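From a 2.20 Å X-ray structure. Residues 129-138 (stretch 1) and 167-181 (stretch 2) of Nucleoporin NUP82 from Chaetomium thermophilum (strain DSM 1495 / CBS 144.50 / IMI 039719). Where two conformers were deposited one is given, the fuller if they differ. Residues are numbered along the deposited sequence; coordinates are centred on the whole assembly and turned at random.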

# COMPACT_ATOMS: atom_id res chain seq x y z
N LEU B 129 4.67 18.71 1.45
CA LEU B 129 5.47 17.71 0.75
C LEU B 129 6.02 16.67 1.73
O LEU B 129 6.78 17.00 2.64
N ALA B 130 5.63 15.42 1.53
CA ALA B 130 6.12 14.32 2.35
C ALA B 130 7.50 13.89 1.85
O ALA B 130 7.69 13.66 0.65
N VAL B 131 8.45 13.79 2.77
CA VAL B 131 9.84 13.48 2.44
C VAL B 131 10.30 12.22 3.16
O VAL B 131 10.43 12.21 4.39
N LEU B 132 10.53 11.16 2.39
CA LEU B 132 10.83 9.84 2.95
C LEU B 132 12.26 9.40 2.71
O LEU B 132 12.78 9.49 1.60
N THR B 133 12.89 8.92 3.78
CA THR B 133 14.10 8.12 3.67
C THR B 133 13.63 6.67 3.70
O THR B 133 12.44 6.40 3.48
N SER B 134 14.53 5.74 3.97
CA SER B 134 14.13 4.34 4.08
C SER B 134 13.21 4.12 5.29
O SER B 134 12.30 3.29 5.23
N HIS B 135 13.44 4.88 6.36
CA HIS B 135 12.72 4.67 7.62
C HIS B 135 12.03 5.92 8.16
O HIS B 135 11.07 5.81 8.92
N THR B 136 12.51 7.10 7.79
CA THR B 136 12.02 8.35 8.37
C THR B 136 11.08 9.10 7.44
O THR B 136 11.09 8.90 6.23
N VAL B 137 10.25 9.95 8.04
CA VAL B 137 9.30 10.76 7.29
C VAL B 137 9.29 12.20 7.81
O VAL B 137 9.05 12.43 8.99
N HIS B 138 9.57 13.14 6.91
CA HIS B 138 9.47 14.56 7.23
C HIS B 138 8.40 15.22 6.36
O HIS B 138 8.22 14.84 5.20
N THR B 167 8.16 6.67 15.96
CA THR B 167 7.46 5.67 15.16
C THR B 167 8.24 5.34 13.89
O THR B 167 8.66 4.20 13.69
N HIS B 168 8.42 6.33 13.03
CA HIS B 168 9.17 6.15 11.80
C HIS B 168 10.64 6.43 12.05
O HIS B 168 11.13 7.55 11.84
N VAL B 169 11.35 5.40 12.50
CA VAL B 169 12.74 5.51 12.93
C VAL B 169 13.53 4.33 12.39
O VAL B 169 12.96 3.29 12.04
N THR B 170 14.85 4.48 12.31
CA THR B 170 15.72 3.43 11.79
C THR B 170 15.69 2.17 12.65
O THR B 170 16.04 1.09 12.18
N SER B 171 15.26 2.30 13.90
CA SER B 171 15.22 1.16 14.81
C SER B 171 13.90 0.40 14.69
O SER B 171 13.72 -0.63 15.35
N ARG B 172 12.98 0.89 13.87
CA ARG B 172 11.69 0.24 13.65
C ARG B 172 11.53 -0.15 12.18
O ARG B 172 12.48 -0.06 11.41
N SER B 173 10.33 -0.58 11.81
CA SER B 173 10.08 -1.06 10.45
C SER B 173 10.19 0.07 9.43
O SER B 173 9.74 1.19 9.67
N ALA B 174 10.78 -0.24 8.28
CA ALA B 174 10.96 0.73 7.21
C ALA B 174 9.63 1.23 6.64
O ALA B 174 8.64 0.50 6.61
N VAL B 175 9.62 2.48 6.19
CA VAL B 175 8.44 3.07 5.56
C VAL B 175 8.44 2.74 4.07
O VAL B 175 9.45 2.91 3.38
N VAL B 176 7.30 2.28 3.58
CA VAL B 176 7.18 1.78 2.21
C VAL B 176 6.36 2.73 1.34
O VAL B 176 6.73 3.01 0.20
N SER B 177 5.25 3.21 1.88
CA SER B 177 4.39 4.13 1.15
C SER B 177 3.90 5.26 2.03
O SER B 177 3.65 5.09 3.22
N ALA B 178 3.79 6.43 1.41
CA ALA B 178 3.13 7.58 2.01
C ALA B 178 2.18 8.16 0.98
O ALA B 178 2.62 8.62 -0.08
N VAL B 179 0.89 8.11 1.28
CA VAL B 179 -0.13 8.59 0.35
C VAL B 179 -1.14 9.45 1.09
O VAL B 179 -1.58 9.11 2.18
N TRP B 180 -1.48 10.58 0.49
CA TRP B 180 -2.41 11.51 1.10
C TRP B 180 -3.83 11.00 0.89
O TRP B 180 -4.15 10.48 -0.18
N HIS B 181 -4.68 11.14 1.90
CA HIS B 181 -6.04 10.63 1.80
C HIS B 181 -6.86 11.51 0.85
O HIS B 181 -6.89 12.73 1.02

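Packing of residues 129-138 against residues 167-181 of Nucleoporin NUP82. Strands 129-132 and 175-180 run antiparallel, their axes at 175° and no closer than 8.7 Å, so side chains rather than a backbone ladder fill the space between them; the interface buries 668 Å² in all. Side chains alternate along the first strand. Leu129 (chi1 t, chi2 p) points its CB away and makes no contact, whereas Ala130 points toward the second strand, its CB 4.1 Å from CZ2 of Trp180. The indole (chi1 m, chi2 88°) leaves its backbone sideways, but its end comes nearer and presents its edge to Ala130; its NE1 is hydrogen-bonded elsewhere in the structure. Val131 (t) again points away, and its backbone pairs instead with His138, from Val131 N to His138 O (2.7 Å) and from His138 N to Val131 O (2.8 Å). Leu132 (chi1 m, chi2 p) points toward the partner and packs against both Ala178 and Val175: CD1 and CD2 each lie 3.8 Å from CB of Ala178, and CD2 also lies 3.7 Å from CG2 of Val175.

Beyond Leu132 the chain turns, and polar groups take over. Thr133 (p) places OG1 inside the turn, where it accepts a hydrogen bond from Thr136 N (2.8 Å) and a weak one from His135 N (3.4 Å); its OG1 is also a very short 2.3 Å from Thr136 OG1, a hydrogen bond in which either hydroxyl could be the donor. Water 1 bridges the stretches by donating to Thr133 O (2.6 Å) and Val175 O (2.9 Å). Ser134 (p) directs its CB away, yet its carbonyl supplies the one direct hydrogen bond across the interface, from Val175 N to Ser134 O at 3.0 Å. Its OG is 3.0 Å from His135 ND1, a hydrogen bond that helps hold the imidazole.

His135 (chi1 m, chi2 72°) has the largest area covered by the other stretch, 131 Å². Its ring lies in the bend of stretch 2: CB of Ala174 sits over one face, 3.7 Å from the ring centroid in a CH-pi contact, while Arg172 O approaches the ring edge, 3.1 Å from His135 CD2. Thr170 (p) adds its methyl, CG2 being 4.2 Å from His135 CB. Water 2 ties the backbone here to stretch 2, donating to His135 O (2.7 Å) or Ser173 O (2.7 Å) and lying 2.8 Å from His168 ND1.

Thr136 (p) points away overall, although its CB still touches stretch 2. Val137 (t) turns back toward it: CG2 packs 4.1 Å from CG2 of Val175 and sits over one face of the His168 ring (chi1 m), 4.2 Å from the centroid, another CH-pi contact. Val175 (p) thus packs against both Leu132 and Val137, and its CG1 also lies 3.5 Å from Thr133 O. Water 3 accepts from Val137 N (3.0 Å) and lies 2.8 Å from His168 O, to which it donates. His138 (chi1 m) is out of reach, and the packing ends there.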

# COMPACT_ATOMS: atom_id res chain seq x y z
CB LEU B 129 6.62 18.37 -0.01
CG LEU B 129 7.53 17.45 -0.82
CD1 LEU B 129 6.78 16.86 -2.01
CD2 LEU B 129 8.78 18.18 -1.27
CB ALA B 130 5.16 13.15 2.32
CB VAL B 131 10.78 14.64 2.82
CG1 VAL B 131 12.22 14.33 2.40
CG2 VAL B 131 10.31 15.94 2.17
CB LEU B 132 9.89 8.79 2.36
CG LEU B 132 8.47 8.70 2.92
CD1 LEU B 132 7.66 9.95 2.60
CD2 LEU B 132 7.78 7.46 2.36
CB THR B 133 15.09 8.40 4.81
OG1 THR B 133 14.49 8.07 6.07
CG2 THR B 133 15.50 9.86 4.82
CB SER B 134 15.37 3.44 4.19
OG SER B 134 16.21 3.86 5.25
CB HIS B 135 13.68 4.14 8.69
CG HIS B 135 14.09 2.71 8.48
ND1 HIS B 135 14.96 2.33 7.47
CD2 HIS B 135 13.75 1.58 9.14
CE1 HIS B 135 15.13 1.02 7.53
NE2 HIS B 135 14.41 0.54 8.53
CB THR B 136 13.19 9.29 8.75
OG1 THR B 136 13.86 9.73 7.56
CG2 THR B 136 14.18 8.57 9.66
CB VAL B 137 7.86 10.19 7.38
CG1 VAL B 137 6.90 11.01 6.53
CG2 VAL B 137 7.83 8.74 6.95
CB HIS B 138 10.81 15.27 7.03
CG HIS B 138 11.85 14.89 8.04
ND1 HIS B 138 12.57 13.72 7.97
CD2 HIS B 138 12.29 15.54 9.15
CE1 HIS B 138 13.41 13.66 8.98
NE2 HIS B 138 13.26 14.75 9.71
CB THR B 167 6.05 6.17 14.78
OG1 THR B 167 5.34 6.56 15.97
CG2 THR B 167 5.27 5.08 14.06
CB HIS B 168 8.60 7.04 10.69
CG HIS B 168 7.23 6.63 10.24
ND1 HIS B 168 6.94 5.36 9.79
CD2 HIS B 168 6.07 7.33 10.17
CE1 HIS B 168 5.67 5.30 9.46
NE2 HIS B 168 5.12 6.48 9.68
CB VAL B 169 12.84 5.54 14.47
CG1 VAL B 169 14.23 5.97 14.92
CG2 VAL B 169 11.81 6.50 15.05
CB THR B 170 17.17 3.92 11.68
OG1 THR B 170 17.58 4.53 12.91
CG2 THR B 170 17.32 4.93 10.55
CB SER B 171 15.43 1.62 16.26
OG SER B 171 14.42 2.53 16.68
CB ARG B 172 10.54 1.15 14.09
CG ARG B 172 10.50 1.44 15.58
CD ARG B 172 9.97 0.26 16.38
NE ARG B 172 8.89 0.65 17.28
CZ ARG B 172 7.59 0.43 17.07
NH1 ARG B 172 7.17 -0.22 15.99
NH2 ARG B 172 6.70 0.84 17.96
CB SER B 173 8.70 -1.71 10.37
OG SER B 173 8.47 -2.25 9.08
CB ALA B 174 11.80 0.13 6.10
CB VAL B 175 8.36 4.60 5.78
CG1 VAL B 175 9.58 5.31 5.19
CG2 VAL B 175 7.06 5.15 5.20
CB VAL B 176 6.54 0.38 2.21
CG1 VAL B 176 6.20 -0.06 0.81
CG2 VAL B 176 7.47 -0.62 2.87
CB SER B 177 3.18 3.38 0.57
OG SER B 177 3.59 2.31 -0.26
CB ALA B 178 4.15 8.62 2.45
CB VAL B 179 -0.85 7.43 -0.36
CG1 VAL B 179 0.10 6.71 -1.31
CG2 VAL B 179 -1.43 6.45 0.65
CB TRP B 180 -2.24 12.92 0.51
CG TRP B 180 -0.86 13.47 0.75
CD1 TRP B 180 0.24 13.31 -0.04
CD2 TRP B 180 -0.44 14.27 1.86
NE1 TRP B 180 1.32 13.96 0.51
CE2 TRP B 180 0.93 14.56 1.68
CE3 TRP B 180 -1.08 14.77 3.00
CZ2 TRP B 180 1.66 15.32 2.59
CZ3 TRP B 180 -0.35 15.53 3.90
CH2 TRP B 180 1.00 15.80 3.69
CB HIS B 181 -6.71 10.56 3.17
CG HIS B 181 -7.87 9.63 3.22
ND1 HIS B 181 -9.03 9.85 2.51
CD2 HIS B 181 -8.05 8.46 3.88
CE1 HIS B 181 -9.88 8.86 2.73
NE2 HIS B 181 -9.31 8.00 3.56
O HOH W 1 10.96 4.90 1.95
O HOH W 2 9.23 3.84 9.40
O HOH W 3 10.24 10.06 10.99